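PDB 3U62: shikimate dehydrogenase (NADP(+)) from Thermotoga maritima, which probably catalyses the reversible NADPH-linked reduction of 3-dehydroshikimate to shikimate, a step on the chorismate pathway to the aromatic amino acids. Local coordinates for residues Asn232-Trp236 / Gly237-Glu241. Numbering follows the deposited sequence.
Sequences NLKIW and GIYDE
Leu233 and Ile238 meet through both backbone and side chain where helix 222-235 ends in a Schellman motif, a compact example of how a helix end satisfies two carbonyls of its last turn. Ile238 N reaches back to Leu233 O at 2.9 Å, the bond nearly straight at the hydrogen (165°). Gly237, with positive phi, turns the chain, and its N donates to Lys234 O at 3.1 Å from above the carbonyl plane, a more bent bond (144°). An apolar contact accompanies the two bonds, as is usual in a Schellman motif: Ile238 CG1, set between its own backbone N and carbonyl carbon (chi1 53°), lies 3.8 Å from Leu233 CD2 and 3.7 Å from Trp236 CB, the leucine and isoleucine side chains crossing at about a right angle. With an alanine at Ile238, lacking CG1 and CD1, Leu233 CD2 and Trp236 CB would probably lose their apolar partner beside the turn. Farther along, Lys234 runs extended beside Tyr239, its CE over one ring face, 4.1 Å from the ring centroid in a CH-pi contact. The indole Trp236 NE1 is satisfied by Val85 O, and Asp240 OD1 caps Val243 N at the start of helix 241-248. Tyr22 OH of helix 15-26 bonds both Ile238 O and Asp240 N; that helix also receives Leu233 and Ile238, while Trp236 packs against strands 55-58 and 84-86 and stacks on Phe3 of strand 2-7.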
ATOM      1  N   ASN A 232     -12.419  -1.279  -0.271  1.00  7.30           N
ATOM      2  CA  ASN A 232     -12.949   0.080  -0.121  1.00  6.86           C
ATOM      3  C   ASN A 232     -14.419   0.155  -0.503  1.00  7.21           C
ATOM      4  O   ASN A 232     -15.236   0.707   0.238  1.00  7.57           O
ATOM      5  CB  ASN A 232     -12.176   1.076  -0.995  1.00  6.64           C
ATOM      6  CG  ASN A 232     -10.730   1.248  -0.571  1.00  6.07           C
ATOM      7  OD1 ASN A 232     -10.349   0.931   0.556  1.00  7.13           O
ATOM      8  ND2 ASN A 232      -9.914   1.765  -1.481  1.00  6.40           N
ATOM      9  N   LEU A 233     -14.741  -0.407  -1.667  1.00  7.28           N
ATOM     10  CA  LEU A 233     -16.100  -0.380  -2.197  1.00  6.12           C
ATOM     11  C   LEU A 233     -17.067  -1.198  -1.348  1.00  8.39           C
ATOM     12  O   LEU A 233     -18.243  -0.839  -1.227  1.00  8.27           O
ATOM     13  CB  LEU A 233     -16.127  -0.849  -3.656  1.00  7.55           C
ATOM     14  CG  LEU A 233     -15.446   0.059  -4.689  1.00  7.82           C
ATOM     15  CD1 LEU A 233     -15.279  -0.670  -6.003  1.00  9.26           C
ATOM     16  CD2 LEU A 233     -16.215   1.363  -4.899  1.00  9.28           C
ATOM     17  N   LYS A 234     -16.573  -2.287  -0.759  1.00  8.93           N
ATOM     18  CA  LYS A 234     -17.373  -3.095   0.160  1.00  8.31           C
ATOM     19  C   LYS A 234     -17.696  -2.316   1.437  1.00  8.92           C
ATOM     20  O   LYS A 234     -18.834  -2.340   1.914  1.00 10.94           O
ATOM     21  CB  LYS A 234     -16.665  -4.410   0.499  1.00  9.98           C
ATOM     22  CG  LYS A 234     -16.645  -5.425  -0.635  1.00 11.61           C
ATOM     23  CD  LYS A 234     -15.946  -6.705  -0.209  1.00 11.92           C
ATOM     24  CE  LYS A 234     -15.877  -7.707  -1.348  1.00 15.40           C
ATOM     25  NZ  LYS A 234     -15.280  -9.001  -0.912  1.00 21.22           N
ATOM     26  N   ILE A 235     -16.687  -1.629   1.975  1.00  8.09           N
ATOM     27  CA  ILE A 235     -16.859  -0.774   3.152  1.00  9.10           C
ATOM     28  C   ILE A 235     -17.859   0.353   2.869  1.00  9.24           C
ATOM     29  O   ILE A 235     -18.715   0.656   3.704  1.00 10.90           O
ATOM     30  CB  ILE A 235     -15.500  -0.209   3.649  1.00  9.08           C
ATOM     31  CG1 ILE A 235     -14.677  -1.329   4.296  1.00  9.76           C
ATOM     32  CG2 ILE A 235     -15.704   0.942   4.638  1.00 10.45           C
ATOM     33  CD1 ILE A 235     -13.227  -0.977   4.561  1.00 11.56           C
ATOM     34  N   TRP A 236     -17.758   0.942   1.680  1.00  9.09           N
ATOM     35  CA  TRP A 236     -18.640   2.035   1.273  1.00  9.30           C
ATOM     36  C   TRP A 236     -20.047   1.565   0.877  1.00 10.30           C
ATOM     37  O   TRP A 236     -20.935   2.387   0.627  1.00 11.17           O
ATOM     38  CB  TRP A 236     -17.991   2.850   0.146  1.00  8.20           C
ATOM     39  CG  TRP A 236     -16.733   3.577   0.565  1.00  7.71           C
ATOM     40  CD1 TRP A 236     -16.419   4.015   1.821  1.00  8.83           C
ATOM     41  CD2 TRP A 236     -15.638   3.971  -0.278  1.00  7.62           C
ATOM     42  NE1 TRP A 236     -15.199   4.646   1.818  1.00  8.52           N
ATOM     43  CE2 TRP A 236     -14.698   4.638   0.543  1.00  8.01           C
ATOM     44  CE3 TRP A 236     -15.363   3.831  -1.647  1.00  8.16           C
ATOM     45  CZ2 TRP A 236     -13.498   5.157   0.043  1.00  8.53           C
ATOM     46  CZ3 TRP A 236     -14.167   4.348  -2.144  1.00  8.58           C
ATOM     47  CH2 TRP A 236     -13.251   5.003  -1.298  1.00  9.00           C
ATOM     48  N   GLY A 237     -20.243   0.246   0.829  1.00  9.35           N
ATOM     49  CA  GLY A 237     -21.543  -0.359   0.529  1.00 11.69           C
ATOM     50  C   GLY A 237     -21.972  -0.211  -0.918  1.00 10.94           C
ATOM     51  O   GLY A 237     -23.168  -0.192  -1.221  1.00 14.24           O
ATOM     52  N   ILE A 238     -20.991  -0.113  -1.812  1.00 10.35           N
ATOM     53  CA  ILE A 238     -21.243   0.158  -3.228  1.00  9.75           C
ATOM     54  C   ILE A 238     -20.455  -0.780  -4.148  1.00 10.19           C
ATOM     55  O   ILE A 238     -20.031  -0.391  -5.242  1.00 10.54           O
ATOM     56  CB  ILE A 238     -20.959   1.645  -3.582  1.00  8.89           C
ATOM     57  CG1 ILE A 238     -19.542   2.053  -3.139  1.00  9.59           C
ATOM     58  CG2 ILE A 238     -22.024   2.546  -2.962  1.00 11.91           C
ATOM     59  CD1 ILE A 238     -19.133   3.464  -3.521  1.00 14.99           C
ATOM     60  N   TYR A 239     -20.278  -2.020  -3.700  1.00 10.26           N
ATOM     61  CA  TYR A 239     -19.520  -3.012  -4.452  1.00 10.18           C
ATOM     62  C   TYR A 239     -20.410  -3.851  -5.367  1.00 12.64           C
ATOM     63  O   TYR A 239     -21.347  -4.515  -4.917  1.00 15.98           O
ATOM     64  CB  TYR A 239     -18.711  -3.907  -3.507  1.00 11.70           C
ATOM     65  CG  TYR A 239     -17.927  -4.996  -4.208  1.00 10.88           C
ATOM     66  CD1 TYR A 239     -16.868  -4.683  -5.062  1.00 11.22           C
ATOM     67  CD2 TYR A 239     -18.239  -6.340  -4.009  1.00 13.76           C
ATOM     68  CE1 TYR A 239     -16.147  -5.683  -5.706  1.00 11.01           C
ATOM     69  CE2 TYR A 239     -17.523  -7.348  -4.647  1.00 15.36           C
ATOM     70  CZ  TYR A 239     -16.478  -7.011  -5.493  1.00 14.96           C
ATOM     71  OH  TYR A 239     -15.765  -8.003  -6.127  1.00 17.74           O
ATOM     72  N   ASP A 240     -20.095  -3.799  -6.660  1.00 12.96           N
ATOM     73  CA  ASP A 240     -20.751  -4.591  -7.692  1.00 15.07           C
ATOM     74  C   ASP A 240     -19.655  -5.447  -8.312  1.00 14.14           C
ATOM     75  O   ASP A 240     -18.787  -4.930  -9.023  1.00 13.93           O
ATOM     76  CB  ASP A 240     -21.384  -3.661  -8.735  1.00 14.44           C
ATOM     77  CG  ASP A 240     -22.193  -4.405  -9.792  1.00 17.79           C
ATOM     78  OD1 ASP A 240     -21.676  -5.372 -10.394  1.00 17.43           O
ATOM     79  OD2 ASP A 240     -23.352  -4.007 -10.034  1.00 22.50           O
ATOM     80  N   GLU A 241     -19.685  -6.747  -8.028  1.00 15.78           N
ATOM     81  CA  GLU A 241     -18.593  -7.656  -8.395  1.00 17.22           C
ATOM     82  C   GLU A 241     -18.289  -7.685  -9.893  1.00 17.23           C
ATOM     83  O   GLU A 241     -17.124  -7.608 -10.291  1.00 15.45           O
ATOM     84  CB  GLU A 241     -18.870  -9.073  -7.877  1.00 20.19           C
ATOM     85  CG  GLU A 241     -17.695 -10.041  -8.035  1.00 24.04           C
ATOM     86  CD  GLU A 241     -17.988 -11.428  -7.490  1.00 31.77           C
ATOM     87  OE1 GLU A 241     -19.089 -11.960  -7.749  1.00 35.24           O
ATOM     88  OE2 GLU A 241     -17.110 -11.994  -6.805  1.00 32.04           O
TER